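PDB 2GAS: isoflavone reductase from Medicago sativa, which uses NADPH to reduce 2'-hydroxyisoflavones to chiral isoflavanones, yielding (3R)-vestitone on the route to the pterocarpan phytoalexin medicarpin. Local coordinates for residues K4-G9 / V71-Q76; K94-I99 / R137-A142; G114-R119 / A282-A287; V176-D181 / L221-V226; E225-W230 / L238-V243. All coordinates share one frame; numbering follows the deposited sequence.

Overall arrangement
From the N terminus, strand 5-8 and helix 67-74 close the first loop (contact 1), within the Rossmann-type nucleotide-binding half. Contact 2 follows in series, joining helices 92-102 and 126-143; it touches contact 1 where Ile-74 and Val-71 meet Ile-99 and Ala-98. Contact 3 links the loop 114-119 to strand 284-286, closing a much longer loop; its segments alternate with those of contact 2, and Arg-137 and Arg-138 reach Asp-116 and Asp-118. Contacts 4 and 5 nest inside that long loop, on the opposite side of the chain's centre from contacts 1 and 2. They share Glu-225 and Val-226, and pack helix 223-234 against the paired strands 175-179 and 239-243.

Contact 1. Residues K4-G9 / V71-Q76; sequences KILILG and VKAIKQ
Lys-4 stretches across to Gln-76 while Leu-6, two residues on, within strand 5-8, points into the helix beside Ala-73 and Ile-74. The lysine chain bends at chi3 (-66°), which carries its last carbons past the Gln-76 carbonyl: CE lies 3.1 Å from Gln-76 O, and NZ donates to that same oxygen at 2.9 Å. The ammonium sits above the carbonyl plane, 56° out of it, rather than on a lone pair. A water accepts from Lys-4 NZ and donates to Lys-75 O, so two successive carbonyls share one charged group. The amide of Gln-76 turns away from the strand and donates from NE2 to Lys-72 O (3.0 Å), nearly straight at 171°. Leu-6 approaches with one branch: CD2 is 4.4 Å from Ala-73 CB and 4.3 Å from Ile-74 CG1, while Tyr-30 and Val-77 also touch this leucine. The arrangement belongs to a Rossmann fold: strand 5-8 lies between 29-33 and 79-82 in the parallel sheet and leads into Gly-9, the start of the loop that probably binds NADP(+), and helix 67-74 lies on the crossover between strands 58-61 and 79-82. The interface is thus apolar around Leu-6 and polar at the Lys-4 end, where the lysine charge is set against the carbonyls of Lys-75 (through the water) and Gln-76, whose partial negative charge probably helps to hold it.

Contact 2. Residues K94-I99 / R137-A142; sequences KIIKAI and RRVIEA
Ile-96 of helix 92-102 makes the whole of this small contact from its side, meeting Val-139 and Ile-140 on helix 126-143. At the start of 137-142, Arg-137 sends its guanidinium off to the carboxylates of Glu-112, Asp-116 and Asp-118; it probably helps to bind NADP(+), as in related enzymes. Arg-138 folds back over its neighbour, one face of its guanidinium resting on Arg-137 CB, which stands 3.5 Å above the plane and displaced from the centre of the group. Val-139 then turns to the other helix and brings its CG1 branch 4.4 Å from Ile-96 CG2. Both helices lie against the Rossmann-type parallel sheet, where Phe-108 of strand 107-109 touches Ile-96 and Ile-140 alike. Ile-140 makes the closer approach, its CG1 standing 3.8 Å from Ile-96 CD1, and the two isoleucine side chains cross at about a right angle. In Ile-96, chi1 (-67°) sets CG2 on the Val-139 side, and chi2 (-61°) turns CD1 to Ile-140. One turn on from Arg-138, Glu-141 receives that arginine side-on: NE donates to OE2 at 2.9 Å, from 42° above the carboxylate plane, and NH2 donates to OE1 at 3.0 Å on the syn side. Glu-141 OE1 has a further partner in the hydroxyl of Tyr-149, and Arg-138 NH2 a second carboxylate in Asp-118.

Contact 3. Residues G114-R119 / A282-A287; sequences GLDVDR and AKDIEA
A salt-bridge network of Arg-119, Asp-284 and Asp-116 forms this contact, next to Arg-137, which probably binds NADP(+) as in related enzymes. Arg-119 and Asp-284 come from opposite directions and meet at the edge of the guanidinium, the two flat groups turned 51° apart. Arg-119 NH2 gives the stronger bond, 2.9 Å to Asp-284 OD2 at 157°, on the syn side of the carboxylate; Arg-119 NH1 adds a weak one to Asp-284 OD1 at 3.2 Å. Arg-119 NH1 also donates to Asp-116 OD2 (2.8 Å), met nearly along its C-O axis, and so lies between two carboxylates whose nearest oxygens, Asp-116 OD2 and Asp-284 OD1, are 4.4 Å apart. The fold joins here a loop following the Rossmann strand 107-109 to strand 284-286, which runs parallel to 210-213. A type I turn from Asp-116 to Arg-119 shapes the loop, and Asp-116 OD1 accepts from Asp-118 N in an Asx turn at 3.0 Å. Asp-284 has further partners, OD1 in His-213 NE2 and OD2 in Asp-280 N, while Asp-116 OD1 takes Arg-137. Beside this cluster, a water donates to Asp-118 OD1 and accepts from Lys-283 NZ at 3.0 Å.

Contact 4. Residues V176-D181 / L221-V226; sequences VVILGD and LTQNEV
Ile-178 faces Gln-223 with an unusual torsion: its CD1 is turned to a chi2 of 93°, some 30° off the nearest staggered position, while the branch that touches the glutamine is CG2. The motif opposite is a helix start with a capping box, formed by Thr-222 and Glu-225 at the head of helix 223-234, which packs on strand 175-179 of a two-stranded parallel sheet. Ile-178 CG2 stands 4.1 Å from Gln-223 CG. In the glutamine, with CG swung opposite the main-chain nitrogen (chi1 -175°), the bend at chi2 (69°) lays the aliphatic part on the strand, and the amide leaves for other partners: NE2 donates to Leu-163 O, with a weak bond between OE1 and Gln-270. Asn-224 lies alongside, reaching the turn after the strand, where its amide carbon CG is 3.7 Å from Asp-181 O; Tyr-242 of the neighbouring strand 239-243 touches this asparagine too. With an alanine in place of Asn-224, the Asp-181 carbonyl would probably lose its polar neighbour and a gap open beside Tyr-242. The carboxylate of Asp-181 itself turns to Asn-183 N. Lys-185 forms a salt bridge with Glu-225 OE2. In the capping box, Glu-225 N donates to Thr-222 OG1 at 3.0 Å, and Thr-222 N donates in return to Glu-225 OE2 at 2.8 Å, on the anti side of the carboxylate.

Contact 5. Residues E225-W230 / L238-V243; sequences EVIALW and LEKTYV
Leu-238 fills the tight part of the contact, one methyl, CD1, reaching both Trp-230 and Ile-227. Leu-238 CD1 lies at the edge of the indole, 4.0 Å from Trp-230 CD1, and 4.1 Å from Ile-227 CG2. The ring of Trp-230 is fixed from outside the contact by NE1 donating to Pro-172 O, while Leu-303 and Phe-306 also pack on it. The more open side belongs to Lys-240, whose aliphatic chain runs past Ile-227 in the opposite direction, with CE 3.8 Å from Ile-227 CG2. A bend at chi4 (57°) turns Lys-240 NZ to Leu-238 O (2.9 Å) and to a salt bridge with Glu-231. Replacing this lysine with a serine would probably leave Glu-231 without its charged mate and uncover the flank of Ile-227. In the fold, helix 223-234 leads by a short connection to strand 239-243, which pairs in parallel with 175-179, and Ile-227 also packs on Val-176 and Ile-178 of that strand. The chemistry therefore divides: apolar packing joins helix to sheet, and beside it the lysine's charge is met by Glu-231 and the Leu-238 carbonyl.

Contact 1. Residues K4-G9 / V71-Q76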
# COMPACT_ATOMS: atom_id res chain seq x y z
N LYS A 4 16.81 2.14 13.46
CA LYS A 4 16.30 0.81 13.77
C LYS A 4 14.83 0.86 13.37
O LYS A 4 14.08 1.68 13.87
CB LYS A 4 16.44 0.52 15.27
CG LYS A 4 17.90 0.39 15.71
CD LYS A 4 18.02 0.18 17.22
CE LYS A 4 17.55 1.40 17.99
NZ LYS A 4 17.76 1.25 19.46
N ILE A 5 14.45 -0.02 12.44
CA ILE A 5 13.09 -0.05 11.92
C ILE A 5 12.27 -1.26 12.36
O ILE A 5 12.68 -2.41 12.17
CB ILE A 5 13.13 -0.02 10.36
CG1 ILE A 5 13.90 1.22 9.89
CG2 ILE A 5 11.70 -0.01 9.78
CD1 ILE A 5 14.08 1.31 8.39
N LEU A 6 11.11 -0.99 12.96
CA LEU A 6 10.20 -2.04 13.43
C LEU A 6 9.00 -2.13 12.49
O LEU A 6 8.34 -1.13 12.22
CB LEU A 6 9.70 -1.71 14.84
CG LEU A 6 8.60 -2.63 15.38
CD1 LEU A 6 9.12 -4.05 15.50
CD2 LEU A 6 8.14 -2.11 16.74
N ILE A 7 8.74 -3.33 12.01
CA ILE A 7 7.62 -3.56 11.10
C ILE A 7 6.50 -4.34 11.78
O ILE A 7 6.71 -5.46 12.25
CB ILE A 7 8.05 -4.36 9.85
CG1 ILE A 7 9.11 -3.58 9.06
CG2 ILE A 7 6.83 -4.68 8.98
CD1 ILE A 7 8.69 -2.18 8.72
N LEU A 8 5.32 -3.72 11.85
CA LEU A 8 4.14 -4.37 12.42
C LEU A 8 3.45 -5.01 11.21
O LEU A 8 3.44 -4.42 10.13
CB LEU A 8 3.24 -3.33 13.09
CG LEU A 8 3.97 -2.38 14.06
CD1 LEU A 8 2.97 -1.37 14.62
CD2 LEU A 8 4.62 -3.16 15.18
N GLY A 9 2.90 -6.21 11.39
CA GLY A 9 2.27 -6.93 10.30
C GLY A 9 3.35 -7.38 9.33
O GLY A 9 3.15 -7.37 8.11
N VAL A 71 4.73 -1.15 23.95
CA VAL A 71 5.63 -0.12 24.43
C VAL A 71 7.06 -0.65 24.54
O VAL A 71 8.01 0.01 24.14
CB VAL A 71 5.19 0.42 25.81
CG1 VAL A 71 6.22 1.41 26.34
CG2 VAL A 71 3.82 1.08 25.71
N LYS A 72 7.20 -1.86 25.09
CA LYS A 72 8.52 -2.46 25.25
C LYS A 72 9.25 -2.65 23.93
O LYS A 72 10.46 -2.45 23.84
CB LYS A 72 8.39 -3.82 25.96
CG LYS A 72 9.73 -4.52 26.17
CD LYS A 72 9.55 -5.88 26.84
CE LYS A 72 10.89 -6.58 27.04
NZ LYS A 72 11.59 -6.85 25.75
N ALA A 73 8.50 -3.04 22.90
CA ALA A 73 9.09 -3.26 21.58
C ALA A 73 9.48 -1.93 20.94
O ALA A 73 10.58 -1.77 20.42
CB ALA A 73 8.09 -3.99 20.68
N ILE A 74 8.56 -0.97 20.98
CA ILE A 74 8.78 0.34 20.39
C ILE A 74 9.96 1.09 21.01
O ILE A 74 10.66 1.84 20.32
CB ILE A 74 7.50 1.20 20.48
CG1 ILE A 74 6.40 0.56 19.61
CG2 ILE A 74 7.77 2.62 20.03
CD1 ILE A 74 5.05 1.24 19.71
N LYS A 75 10.19 0.90 22.30
CA LYS A 75 11.31 1.57 22.97
C LYS A 75 12.66 1.12 22.43
O LYS A 75 13.68 1.79 22.63
CB LYS A 75 11.26 1.30 24.48
CG LYS A 75 10.29 2.17 25.24
CD LYS A 75 10.29 1.80 26.71
CE LYS A 75 9.78 2.93 27.57
NZ LYS A 75 10.71 4.10 27.50
N GLN A 76 12.68 -0.02 21.73
CA GLN A 76 13.92 -0.55 21.20
C GLN A 76 14.26 -0.09 19.78
O GLN A 76 15.34 -0.39 19.28
CB GLN A 76 13.87 -2.08 21.22
CG GLN A 76 13.71 -2.67 22.61
CD GLN A 76 13.51 -4.17 22.58
OE1 GLN A 76 14.41 -4.93 22.19
NE2 GLN A 76 12.33 -4.62 22.98
O HOH W 1 15.58 2.92 20.58

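Contact 2. Residues K94-I99 / R137-A142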
# COMPACT_ATOMS: atom_id res chain seq x y z
N LYS A 94 -4.34 2.31 19.42
CA LYS A 94 -3.58 1.62 20.45
C LYS A 94 -2.09 1.76 20.17
O LYS A 94 -1.29 1.94 21.09
CB LYS A 94 -3.98 0.14 20.49
CG LYS A 94 -5.46 -0.06 20.78
CD LYS A 94 -5.92 -1.47 20.42
CE LYS A 94 -7.41 -1.64 20.72
NZ LYS A 94 -7.93 -2.97 20.30
N ILE A 95 -1.71 1.70 18.90
CA ILE A 95 -0.31 1.84 18.53
C ILE A 95 0.21 3.24 18.86
O ILE A 95 1.32 3.40 19.37
CB ILE A 95 -0.09 1.57 17.03
CG1 ILE A 95 -0.47 0.13 16.69
CG2 ILE A 95 1.36 1.85 16.66
CD1 ILE A 95 0.40 -0.90 17.37
N ILE A 96 -0.61 4.26 18.57
CA ILE A 96 -0.24 5.64 18.84
C ILE A 96 -0.09 5.86 20.35
O ILE A 96 0.82 6.57 20.79
CB ILE A 96 -1.29 6.62 18.25
CG1 ILE A 96 -1.26 6.55 16.73
CG2 ILE A 96 -1.01 8.04 18.71
CD1 ILE A 96 0.08 6.95 16.14
N LYS A 97 -0.97 5.25 21.12
CA LYS A 97 -0.90 5.37 22.58
C LYS A 97 0.45 4.83 23.05
O LYS A 97 1.12 5.44 23.87
CB LYS A 97 -2.04 4.60 23.25
CG LYS A 97 -2.04 4.70 24.77
CD LYS A 97 -3.19 3.90 25.36
CE LYS A 97 -3.24 4.04 26.88
NZ LYS A 97 -1.98 3.57 27.54
N ALA A 98 0.84 3.67 22.51
CA ALA A 98 2.10 3.06 22.89
C ALA A 98 3.29 3.91 22.44
O ALA A 98 4.28 4.02 23.16
CB ALA A 98 2.21 1.64 22.30
N ILE A 99 3.19 4.50 21.26
CA ILE A 99 4.25 5.36 20.73
C ILE A 99 4.46 6.57 21.64
O ILE A 99 5.60 6.93 21.97
CB ILE A 99 3.89 5.87 19.30
CG1 ILE A 99 3.96 4.71 18.31
CG2 ILE A 99 4.82 7.00 18.89
CD1 ILE A 99 5.34 4.12 18.16
N ARG A 137 -4.93 9.85 10.50
CA ARG A 137 -3.95 10.89 10.19
C ARG A 137 -4.15 12.06 11.15
O ARG A 137 -3.19 12.60 11.69
CB ARG A 137 -4.11 11.41 8.77
CG ARG A 137 -3.72 10.44 7.69
CD ARG A 137 -3.71 11.15 6.34
NE ARG A 137 -3.27 10.26 5.27
CZ ARG A 137 -3.06 10.66 4.02
NH1 ARG A 137 -3.25 11.94 3.70
NH2 ARG A 137 -2.69 9.79 3.10
N ARG A 138 -5.41 12.43 11.37
CA ARG A 138 -5.72 13.54 12.26
C ARG A 138 -5.25 13.28 13.68
O ARG A 138 -4.77 14.19 14.36
CB ARG A 138 -7.23 13.84 12.24
CG ARG A 138 -7.79 14.22 10.85
CD ARG A 138 -7.15 15.49 10.28
NE ARG A 138 -5.94 15.24 9.49
CZ ARG A 138 -5.94 14.77 8.24
NH1 ARG A 138 -7.09 14.49 7.63
NH2 ARG A 138 -4.80 14.62 7.59
N VAL A 139 -5.37 12.03 14.14
CA VAL A 139 -4.93 11.68 15.49
C VAL A 139 -3.41 11.83 15.57
O VAL A 139 -2.88 12.43 16.51
CB VAL A 139 -5.29 10.23 15.85
CG1 VAL A 139 -4.71 9.88 17.22
CG2 VAL A 139 -6.81 10.06 15.87
N ILE A 140 -2.72 11.28 14.58
CA ILE A 140 -1.27 11.35 14.50
C ILE A 140 -0.79 12.81 14.52
O ILE A 140 0.14 13.16 15.26
CB ILE A 140 -0.77 10.67 13.21
CG1 ILE A 140 -1.02 9.17 13.29
CG2 ILE A 140 0.71 10.98 12.98
CD1 ILE A 140 -0.77 8.44 11.99
N GLU A 141 -1.42 13.65 13.71
CA GLU A 141 -1.04 15.05 13.64
C GLU A 141 -1.34 15.78 14.94
O GLU A 141 -0.53 16.58 15.41
CB GLU A 141 -1.76 15.70 12.46
CG GLU A 141 -1.32 15.09 11.14
CD GLU A 141 -2.30 15.34 10.01
OE1 GLU A 141 -2.14 14.72 8.94
OE2 GLU A 141 -3.24 16.14 10.19
N ALA A 142 -2.50 15.51 15.53
CA ALA A 142 -2.87 16.15 16.78
C ALA A 142 -1.90 15.76 17.91
O ALA A 142 -1.51 16.60 18.72
CB ALA A 142 -4.30 15.76 17.16

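Contact 3. Residues G114-R119 / A282-A287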
# COMPACT_ATOMS: atom_id res chain seq x y z
N GLY A 114 -1.88 3.07 -0.07
CA GLY A 114 -2.94 3.13 -1.06
C GLY A 114 -2.97 4.54 -1.62
O GLY A 114 -1.94 5.18 -1.77
N LEU A 115 -4.16 5.02 -1.95
CA LEU A 115 -4.28 6.37 -2.48
C LEU A 115 -4.07 7.38 -1.35
O LEU A 115 -3.94 6.99 -0.19
CB LEU A 115 -5.67 6.59 -3.10
CG LEU A 115 -6.84 6.87 -2.15
CD1 LEU A 115 -8.09 7.14 -2.96
CD2 LEU A 115 -7.05 5.70 -1.21
N ASP A 116 -4.00 8.66 -1.69
CA ASP A 116 -3.86 9.69 -0.67
C ASP A 116 -5.28 9.90 -0.15
O ASP A 116 -6.11 10.49 -0.84
CB ASP A 116 -3.31 10.98 -1.28
CG ASP A 116 -3.11 12.06 -0.24
OD1 ASP A 116 -3.63 11.89 0.88
OD2 ASP A 116 -2.44 13.08 -0.53
N VAL A 117 -5.57 9.42 1.06
CA VAL A 117 -6.92 9.54 1.62
C VAL A 117 -7.41 10.95 1.90
O VAL A 117 -8.58 11.14 2.25
CB VAL A 117 -7.09 8.66 2.88
CG1 VAL A 117 -6.89 7.20 2.52
CG2 VAL A 117 -6.11 9.08 3.97
N ASP A 118 -6.55 11.94 1.75
CA ASP A 118 -6.97 13.33 1.95
C ASP A 118 -7.28 13.93 0.58
O ASP A 118 -7.61 15.11 0.47
CB ASP A 118 -5.88 14.13 2.66
CG ASP A 118 -5.90 13.93 4.17
OD1 ASP A 118 -4.84 14.07 4.80
OD2 ASP A 118 -6.99 13.64 4.72
N ARG A 119 -7.16 13.10 -0.45
CA ARG A 119 -7.42 13.50 -1.83
C ARG A 119 -8.24 12.47 -2.60
O ARG A 119 -7.72 11.77 -3.47
CB ARG A 119 -6.10 13.70 -2.59
CG ARG A 119 -5.27 14.88 -2.15
CD ARG A 119 -4.08 15.00 -3.10
NE ARG A 119 -3.39 16.28 -2.99
CZ ARG A 119 -2.24 16.46 -2.36
NH1 ARG A 119 -1.63 15.43 -1.77
NH2 ARG A 119 -1.68 17.66 -2.32
N ALA A 282 4.94 21.77 0.60
CA ALA A 282 4.96 21.91 2.05
C ALA A 282 4.47 20.65 2.75
O ALA A 282 4.76 20.45 3.93
CB ALA A 282 4.11 23.11 2.47
N LYS A 283 3.74 19.80 2.04
CA LYS A 283 3.19 18.60 2.65
C LYS A 283 3.43 17.30 1.91
O LYS A 283 3.22 16.22 2.47
CB LYS A 283 1.68 18.78 2.84
CG LYS A 283 1.30 19.88 3.82
CD LYS A 283 -0.16 20.30 3.72
CE LYS A 283 -1.13 19.14 3.94
NZ LYS A 283 -1.25 18.27 2.73
N ASP A 284 3.89 17.39 0.66
CA ASP A 284 4.09 16.20 -0.15
C ASP A 284 5.48 16.04 -0.76
O ASP A 284 6.19 17.02 -0.99
CB ASP A 284 3.09 16.19 -1.32
CG ASP A 284 1.65 16.40 -0.88
OD1 ASP A 284 1.12 15.55 -0.13
OD2 ASP A 284 1.04 17.40 -1.31
N ILE A 285 5.84 14.79 -1.02
CA ILE A 285 7.10 14.42 -1.65
C ILE A 285 6.71 13.50 -2.81
O ILE A 285 5.87 12.62 -2.64
CB ILE A 285 8.02 13.64 -0.68
CG1 ILE A 285 8.53 14.56 0.43
CG2 ILE A 285 9.17 13.02 -1.45
CD1 ILE A 285 9.35 15.73 -0.07
N GLU A 286 7.28 13.72 -3.99
CA GLU A 286 7.00 12.88 -5.16
C GLU A 286 8.15 11.87 -5.23
O GLU A 286 9.29 12.24 -5.53
CB GLU A 286 6.96 13.74 -6.43
CG GLU A 286 6.45 13.01 -7.67
CD GLU A 286 4.96 12.77 -7.63
OE1 GLU A 286 4.54 11.59 -7.63
OE2 GLU A 286 4.20 13.76 -7.59
N ALA A 287 7.86 10.61 -4.96
CA ALA A 287 8.90 9.58 -4.96
C ALA A 287 9.77 9.54 -6.21
O ALA A 287 10.99 9.41 -6.11
CB ALA A 287 8.29 8.22 -4.72
O HOH W 2 -2.99 16.09 3.90

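Contact 4. Residues V176-D181 / L221-V226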
# COMPACT_ATOMS: atom_id res chain seq x y z
N VAL A 176 -12.77 -7.47 -22.26
CA VAL A 176 -12.55 -6.60 -21.10
C VAL A 176 -13.60 -5.51 -20.98
O VAL A 176 -14.13 -5.01 -21.98
CB VAL A 176 -11.12 -5.96 -21.17
CG1 VAL A 176 -11.01 -5.03 -22.37
CG2 VAL A 176 -10.81 -5.22 -19.89
N VAL A 177 -13.92 -5.15 -19.74
CA VAL A 177 -14.88 -4.09 -19.45
C VAL A 177 -14.11 -2.92 -18.86
O VAL A 177 -13.32 -3.09 -17.93
CB VAL A 177 -15.96 -4.55 -18.45
CG1 VAL A 177 -16.72 -3.34 -17.92
CG2 VAL A 177 -16.92 -5.49 -19.11
N ILE A 178 -14.35 -1.73 -19.41
CA ILE A 178 -13.67 -0.53 -18.96
C ILE A 178 -14.66 0.39 -18.27
O ILE A 178 -15.76 0.63 -18.78
CB ILE A 178 -13.02 0.24 -20.14
CG1 ILE A 178 -12.02 -0.66 -20.88
CG2 ILE A 178 -12.33 1.50 -19.65
CD1 ILE A 178 -12.63 -1.41 -22.06
N LEU A 179 -14.29 0.89 -17.09
CA LEU A 179 -15.14 1.82 -16.37
C LEU A 179 -14.87 3.21 -16.91
O LEU A 179 -13.72 3.66 -16.94
CB LEU A 179 -14.84 1.77 -14.87
CG LEU A 179 -14.88 0.38 -14.25
CD1 LEU A 179 -14.70 0.53 -12.75
CD2 LEU A 179 -16.19 -0.33 -14.57
N GLY A 180 -15.91 3.90 -17.35
CA GLY A 180 -15.73 5.22 -17.91
C GLY A 180 -15.09 5.11 -19.28
O GLY A 180 -15.11 4.04 -19.88
N ASP A 181 -14.50 6.20 -19.77
CA ASP A 181 -13.90 6.16 -21.11
C ASP A 181 -12.51 5.53 -21.20
O ASP A 181 -12.00 5.31 -22.30
CB ASP A 181 -13.87 7.56 -21.74
CG ASP A 181 -12.90 8.51 -21.07
OD1 ASP A 181 -12.72 9.63 -21.60
OD2 ASP A 181 -12.32 8.17 -20.03
N LEU A 221 -0.41 5.08 -16.15
CA LEU A 221 -1.15 4.72 -17.35
C LEU A 221 -2.66 4.72 -17.22
O LEU A 221 -3.20 4.36 -16.17
CB LEU A 221 -0.73 3.31 -17.78
CG LEU A 221 0.77 3.04 -17.94
CD1 LEU A 221 1.03 1.54 -17.86
CD2 LEU A 221 1.25 3.61 -19.26
N THR A 222 -3.35 5.10 -18.29
CA THR A 222 -4.81 5.08 -18.30
C THR A 222 -5.20 3.63 -18.54
O THR A 222 -4.37 2.83 -18.98
CB THR A 222 -5.38 5.93 -19.45
OG1 THR A 222 -5.03 5.32 -20.70
CG2 THR A 222 -4.80 7.34 -19.40
N GLN A 223 -6.46 3.27 -18.28
CA GLN A 223 -6.87 1.89 -18.50
C GLN A 223 -6.72 1.52 -19.98
O GLN A 223 -6.38 0.39 -20.32
CB GLN A 223 -8.31 1.67 -18.03
CG GLN A 223 -8.77 0.22 -18.14
CD GLN A 223 -8.06 -0.70 -17.15
OE1 GLN A 223 -7.01 -0.37 -16.60
NE2 GLN A 223 -8.65 -1.88 -16.94
N ASN A 224 -6.97 2.48 -20.87
CA ASN A 224 -6.84 2.23 -22.30
C ASN A 224 -5.38 1.92 -22.63
O ASN A 224 -5.08 1.07 -23.47
CB ASN A 224 -7.31 3.44 -23.12
CG ASN A 224 -8.83 3.54 -23.19
OD1 ASN A 224 -9.38 4.60 -23.51
ND2 ASN A 224 -9.51 2.44 -22.89
N GLU A 225 -4.46 2.64 -21.97
CA GLU A 225 -3.04 2.42 -22.19
C GLU A 225 -2.60 1.06 -21.64
O GLU A 225 -1.78 0.38 -22.24
CB GLU A 225 -2.23 3.55 -21.55
CG GLU A 225 -2.34 4.86 -22.33
CD GLU A 225 -1.75 6.05 -21.60
OE1 GLU A 225 -1.42 7.05 -22.28
OE2 GLU A 225 -1.62 6.00 -20.36
N VAL A 226 -3.17 0.67 -20.50
CA VAL A 226 -2.86 -0.63 -19.89
C VAL A 226 -3.30 -1.75 -20.84
O VAL A 226 -2.55 -2.68 -21.13
CB VAL A 226 -3.60 -0.80 -18.53
CG1 VAL A 226 -3.54 -2.26 -18.08
CG2 VAL A 226 -2.96 0.09 -17.47

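Contact 5. Residues E225-W230 / L238-V243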
# COMPACT_ATOMS: atom_id res chain seq x y z
N GLU A 225 -4.46 2.64 -21.97
CA GLU A 225 -3.04 2.42 -22.19
C GLU A 225 -2.60 1.06 -21.64
O GLU A 225 -1.78 0.38 -22.24
CB GLU A 225 -2.23 3.55 -21.55
CG GLU A 225 -2.34 4.86 -22.33
CD GLU A 225 -1.75 6.05 -21.60
OE1 GLU A 225 -1.42 7.05 -22.28
OE2 GLU A 225 -1.62 6.00 -20.36
N VAL A 226 -3.17 0.67 -20.50
CA VAL A 226 -2.86 -0.63 -19.89
C VAL A 226 -3.30 -1.75 -20.84
O VAL A 226 -2.55 -2.68 -21.13
CB VAL A 226 -3.60 -0.80 -18.53
CG1 VAL A 226 -3.54 -2.26 -18.08
CG2 VAL A 226 -2.96 0.09 -17.47
N ILE A 227 -4.53 -1.64 -21.33
CA ILE A 227 -5.09 -2.64 -22.24
C ILE A 227 -4.28 -2.73 -23.54
O ILE A 227 -4.02 -3.82 -24.04
CB ILE A 227 -6.57 -2.31 -22.56
CG1 ILE A 227 -7.42 -2.51 -21.29
CG2 ILE A 227 -7.09 -3.20 -23.69
CD1 ILE A 227 -8.85 -2.03 -21.43
N ALA A 228 -3.88 -1.58 -24.09
CA ALA A 228 -3.09 -1.58 -25.32
C ALA A 228 -1.74 -2.25 -25.08
O ALA A 228 -1.22 -2.96 -25.94
CB ALA A 228 -2.90 -0.15 -25.82
N LEU A 229 -1.16 -2.02 -23.90
CA LEU A 229 0.12 -2.62 -23.55
C LEU A 229 -0.00 -4.15 -23.51
O LEU A 229 0.83 -4.88 -24.06
CB LEU A 229 0.58 -2.11 -22.18
CG LEU A 229 1.86 -2.72 -21.60
CD1 LEU A 229 3.01 -2.51 -22.59
CD2 LEU A 229 2.18 -2.08 -20.26
N TRP A 230 -1.06 -4.64 -22.86
CA TRP A 230 -1.30 -6.07 -22.74
C TRP A 230 -1.57 -6.69 -24.12
O TRP A 230 -1.07 -7.77 -24.42
CB TRP A 230 -2.48 -6.32 -21.80
CG TRP A 230 -2.88 -7.76 -21.65
CD1 TRP A 230 -4.11 -8.30 -21.92
CD2 TRP A 230 -2.07 -8.84 -21.17
NE1 TRP A 230 -4.12 -9.64 -21.62
CE2 TRP A 230 -2.88 -10.00 -21.16
CE3 TRP A 230 -0.74 -8.94 -20.73
CZ2 TRP A 230 -2.40 -11.25 -20.74
CZ3 TRP A 230 -0.27 -10.19 -20.32
CH2 TRP A 230 -1.10 -11.32 -20.33
N LEU A 238 -8.38 -7.24 -27.69
CA LEU A 238 -9.45 -7.61 -26.78
C LEU A 238 -10.76 -6.94 -27.15
O LEU A 238 -10.77 -5.81 -27.65
CB LEU A 238 -9.10 -7.20 -25.34
CG LEU A 238 -7.85 -7.77 -24.66
CD1 LEU A 238 -7.79 -7.25 -23.22
CD2 LEU A 238 -7.90 -9.28 -24.69
N GLU A 239 -11.86 -7.64 -26.92
CA GLU A 239 -13.16 -7.05 -27.18
C GLU A 239 -13.32 -6.06 -26.04
O GLU A 239 -12.95 -6.35 -24.90
CB GLU A 239 -14.25 -8.12 -27.11
CG GLU A 239 -14.20 -9.09 -28.29
CD GLU A 239 -15.27 -10.15 -28.22
OE1 GLU A 239 -16.31 -9.91 -27.57
OE2 GLU A 239 -15.08 -11.22 -28.83
N LYS A 240 -13.84 -4.87 -26.33
CA LYS A 240 -13.98 -3.85 -25.31
C LYS A 240 -15.38 -3.30 -25.13
O LYS A 240 -16.11 -3.06 -26.10
CB LYS A 240 -13.05 -2.67 -25.62
CG LYS A 240 -11.59 -3.05 -25.80
CD LYS A 240 -10.78 -1.85 -26.27
CE LYS A 240 -9.34 -2.24 -26.56
NZ LYS A 240 -9.28 -3.32 -27.58
N THR A 241 -15.76 -3.11 -23.87
CA THR A 241 -17.05 -2.55 -23.51
C THR A 241 -16.76 -1.43 -22.52
O THR A 241 -16.09 -1.66 -21.52
CB THR A 241 -17.95 -3.60 -22.83
OG1 THR A 241 -18.29 -4.61 -23.78
CG2 THR A 241 -19.22 -2.96 -22.30
N TYR A 242 -17.24 -0.22 -22.82
CA TYR A 242 -17.05 0.93 -21.93
C TYR A 242 -18.38 1.21 -21.25
O TYR A 242 -19.42 1.30 -21.91
CB TYR A 242 -16.58 2.16 -22.72
CG TYR A 242 -15.25 1.99 -23.41
CD1 TYR A 242 -15.16 1.33 -24.63
CD2 TYR A 242 -14.07 2.48 -22.84
CE1 TYR A 242 -13.94 1.16 -25.27
CE2 TYR A 242 -12.84 2.30 -23.47
CZ TYR A 242 -12.78 1.65 -24.69
OH TYR A 242 -11.56 1.48 -25.32
N VAL A 243 -18.35 1.35 -19.93
CA VAL A 243 -19.55 1.58 -19.15
C VAL A 243 -19.53 2.96 -18.49
O VAL A 243 -18.53 3.35 -17.88
CB VAL A 243 -19.71 0.49 -18.07
CG1 VAL A 243 -20.96 0.74 -17.25
CG2 VAL A 243 -19.77 -0.88 -18.73